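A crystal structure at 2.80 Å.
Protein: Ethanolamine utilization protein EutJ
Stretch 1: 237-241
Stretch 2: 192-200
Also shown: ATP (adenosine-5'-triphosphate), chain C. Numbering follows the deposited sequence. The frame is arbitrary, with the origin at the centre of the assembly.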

# COMPACT_ATOMS: atom_id res chain seq x y z
N ALA A 237 -6.59 3.42 -5.28
CA ALA A 237 -6.84 2.95 -6.64
C ALA A 237 -7.78 1.73 -6.70
O ALA A 237 -7.87 1.07 -7.72
CB ALA A 237 -5.53 2.66 -7.34
N TYR A 238 -8.48 1.43 -5.61
CA TYR A 238 -9.47 0.36 -5.59
C TYR A 238 -10.80 0.85 -6.16
O TYR A 238 -11.80 0.13 -6.17
CB TYR A 238 -9.71 -0.09 -4.15
CG TYR A 238 -9.16 -1.45 -3.79
CD1 TYR A 238 -9.35 -2.56 -4.62
CD2 TYR A 238 -8.49 -1.64 -2.58
CE1 TYR A 238 -8.85 -3.82 -4.26
CE2 TYR A 238 -7.98 -2.90 -2.21
CZ TYR A 238 -8.18 -3.98 -3.05
OH TYR A 238 -7.69 -5.20 -2.68
N LEU A 239 -10.84 2.10 -6.60
CA LEU A 239 -12.07 2.66 -7.15
C LEU A 239 -12.15 2.17 -8.59
O LEU A 239 -11.23 2.39 -9.37
CB LEU A 239 -12.06 4.19 -7.06
CG LEU A 239 -13.44 4.79 -6.77
CD1 LEU A 239 -14.07 4.18 -5.52
CD2 LEU A 239 -13.36 6.29 -6.63
N THR A 240 -13.22 1.45 -8.92
CA THR A 240 -13.33 0.99 -10.31
C THR A 240 -13.42 2.20 -11.24
O THR A 240 -14.15 3.18 -10.97
CB THR A 240 -14.47 -0.02 -10.56
OG1 THR A 240 -15.53 0.21 -9.63
CG2 THR A 240 -13.96 -1.42 -10.37
N GLY A 241 -12.62 2.12 -12.30
CA GLY A 241 -12.54 3.20 -13.26
C GLY A 241 -11.58 4.27 -12.81
O GLY A 241 -11.23 5.15 -13.61
PG ATP C . 0.37 2.83 2.39
O1G ATP C . -0.17 1.41 2.49
O2G ATP C . 0.12 3.49 1.07
O3G ATP C . 1.85 2.95 2.75
PB ATP C . -1.97 3.24 3.87
O1B ATP C . -2.68 4.23 4.72
O2B ATP C . -1.91 1.83 4.42
O3B ATP C . -0.51 3.73 3.41
PA ATP C . -3.30 2.08 1.50
O1A ATP C . -3.41 0.79 2.25
O2A ATP C . -2.43 2.12 0.27
O3A ATP C . -2.72 3.27 2.44
O5' ATP C . -4.76 2.66 1.20
C5' ATP C . -5.74 2.96 2.18
C4' ATP C . -6.82 3.68 1.41
O4' ATP C . -7.30 2.81 0.37
C3' ATP C . -8.02 3.98 2.27
O3' ATP C . -8.46 5.33 2.07
C2' ATP C . -9.12 3.09 1.76
O2' ATP C . -10.39 3.72 1.86
C1' ATP C . -8.73 2.81 0.32
N9 ATP C . -9.48 1.57 -0.05
C8 ATP C . -9.35 0.32 0.46
N7 ATP C . -10.27 -0.54 -0.06
C5 ATP C . -11.03 0.15 -0.93
C6 ATP C . -12.18 -0.13 -1.84
N6 ATP C . -12.72 -1.36 -1.94
N1 ATP C . -12.67 0.90 -2.58
C2 ATP C . -12.17 2.15 -2.52
N3 ATP C . -11.13 2.47 -1.73
C4 ATP C . -10.52 1.54 -0.92
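Stretch 2 (192-200) IKKDFSRHR

What shape does stretch 2 take as it passes stretch 1? It opens in the last turn of a helix, 192-194, whose course D195 is the first residue to leave. A type I beta turn from F196 to H199 follows, closed by a weak bond from H199 N to F196 O at 3.4 Å. Stretch 1 has no regular helix or strand and ends at G241, the N-cap position before a helix. With no pair of regular elements to cross, the contact is local: the nearest CA atoms are those of L239 and H199, 6.4 Å apart, and the two sides together bury 280 Å².

Why does H199 dominate the contact? It gives up the most surface, and its CA-to-CB bond points toward stretch 1, carrying the imidazole in among Y238, L239 and T240. At the ring edge, T240 N donates a hydrogen bond to H199 ND1 at 2.9 Å with an angle of 165°, nearly straight. Accepting that bond means ND1 carries no proton of its own. T240 OG1 is also close, 3.1 Å from H199 ND1. Farther round the same edge, Y238 O sits 3.0 Å from H199 CE1, so backbone atoms of Y238 and T240, the residues before and after L239, lie near the plane of the ring.

How does L239 fit against that ring? Its CA-to-CB bond runs sideways, but the end of the side chain comes nearer and places a methyl over one face of the imidazole. L239 CD1 lies 3.6 Å from the centroid of the H199 ring and 21° off its normal, a CH-pi contact; its closest ring atom is H199 ND1, at 3.3 Å. The histidine is thus held at its edge by a polar bond and covered on a face by an apolar group. The same methyl reaches the helix end more loosely, with L239 CD1 4.3 Å from K193 O.

What does F196 add, and where does the nucleotide come in? The phenyl ring extends to Y238, bringing F196 CE1 within 3.5 Å of Y238 O and F196 CZ within 3.9 Å of Y238 CD1, an apolar contact between the two side chains. Both rings also approach the adenine: Y238 CD2 is 3.3 Å from ATP N7, and F196 CE2 is 3.3 Å from ATP N6. K193 reaches the ribose instead, its NZ donating a hydrogen bond to ATP O2' at 2.7 Å. Both stretches therefore touch the same ligand as well as each other.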

# COMPACT_ATOMS: atom_id res chain seq x y z
N ILE A 192 -19.43 3.29 2.72
CA ILE A 192 -19.86 3.48 1.31
C ILE A 192 -18.69 3.39 0.33
O ILE A 192 -18.62 2.45 -0.46
CB ILE A 192 -20.63 4.83 1.03
CG1 ILE A 192 -21.82 5.08 1.98
CG2 ILE A 192 -21.09 4.90 -0.42
CD1 ILE A 192 -22.77 3.90 2.17
N LYS A 193 -17.78 4.34 0.38
CA LYS A 193 -16.66 4.33 -0.54
C LYS A 193 -16.13 2.93 -0.78
O LYS A 193 -15.69 2.62 -1.88
CB LYS A 193 -15.54 5.20 0.00
CG LYS A 193 -14.33 5.31 -0.88
CD LYS A 193 -13.35 6.27 -0.25
CE LYS A 193 -11.97 6.19 -0.86
NZ LYS A 193 -10.97 5.65 0.11
N LYS A 194 -16.16 2.09 0.23
CA LYS A 194 -15.46 0.81 0.12
C LYS A 194 -16.27 -0.30 -0.54
O LYS A 194 -15.72 -1.14 -1.27
CB LYS A 194 -14.83 0.39 1.46
CG LYS A 194 -13.39 0.93 1.63
CD LYS A 194 -12.66 0.32 2.80
CE LYS A 194 -13.45 0.49 4.08
NZ LYS A 194 -12.81 -0.32 5.12
N ASP A 195 -17.58 -0.31 -0.24
CA ASP A 195 -18.61 -1.09 -0.95
C ASP A 195 -18.42 -0.90 -2.46
O ASP A 195 -18.41 0.23 -2.96
CB ASP A 195 -20.00 -0.59 -0.53
CG ASP A 195 -21.13 -1.38 -1.15
OD1 ASP A 195 -21.10 -1.63 -2.37
OD2 ASP A 195 -22.08 -1.76 -0.42
N PHE A 196 -18.25 -2.01 -3.19
CA PHE A 196 -18.05 -1.92 -4.62
C PHE A 196 -19.30 -1.58 -5.43
O PHE A 196 -19.19 -0.99 -6.51
CB PHE A 196 -17.43 -3.18 -5.14
CG PHE A 196 -15.94 -3.19 -5.05
CD1 PHE A 196 -15.17 -2.65 -6.07
CD2 PHE A 196 -15.31 -3.75 -3.95
CE1 PHE A 196 -13.79 -2.69 -5.99
CE2 PHE A 196 -13.92 -3.79 -3.86
CZ PHE A 196 -13.16 -3.26 -4.88
N SER A 197 -20.47 -1.94 -4.90
CA SER A 197 -21.77 -1.56 -5.49
C SER A 197 -21.87 -0.06 -5.80
O SER A 197 -22.31 0.35 -6.89
CB SER A 197 -22.93 -2.00 -4.56
N ARG A 198 -21.40 0.76 -4.85
CA ARG A 198 -21.59 2.19 -4.94
C ARG A 198 -20.57 2.96 -5.78
O ARG A 198 -20.80 4.13 -6.06
CB ARG A 198 -21.68 2.79 -3.53
CG ARG A 198 -22.21 1.84 -2.46
CD ARG A 198 -23.75 1.83 -2.37
NE ARG A 198 -24.34 3.18 -2.42
CZ ARG A 198 -24.87 3.83 -1.38
NH1 ARG A 198 -24.91 3.28 -0.17
NH2 ARG A 198 -25.36 5.06 -1.55
N HIS A 199 -19.45 2.36 -6.20
CA HIS A 199 -18.44 3.13 -6.97
C HIS A 199 -19.07 3.85 -8.15
O HIS A 199 -18.73 4.99 -8.44
CB HIS A 199 -17.32 2.27 -7.54
CG HIS A 199 -16.48 1.58 -6.51
ND1 HIS A 199 -15.16 1.27 -6.73
CD2 HIS A 199 -16.78 1.13 -5.27
CE1 HIS A 199 -14.68 0.65 -5.67
NE2 HIS A 199 -15.65 0.55 -4.77
N ARG A 200 -19.98 3.16 -8.84
CA ARG A 200 -20.66 3.74 -9.97
C ARG A 200 -21.25 5.10 -9.59
O ARG A 200 -20.97 6.10 -10.24
CB ARG A 200 -21.73 2.78 -10.51
CG ARG A 200 -21.15 1.61 -11.34
CD ARG A 200 -22.20 0.55 -11.80
NE ARG A 200 -21.63 -0.80 -11.72
CZ ARG A 200 -21.38 -1.61 -12.76
NH1 ARG A 200 -21.68 -1.25 -14.01
NH2 ARG A 200 -20.84 -2.80 -12.53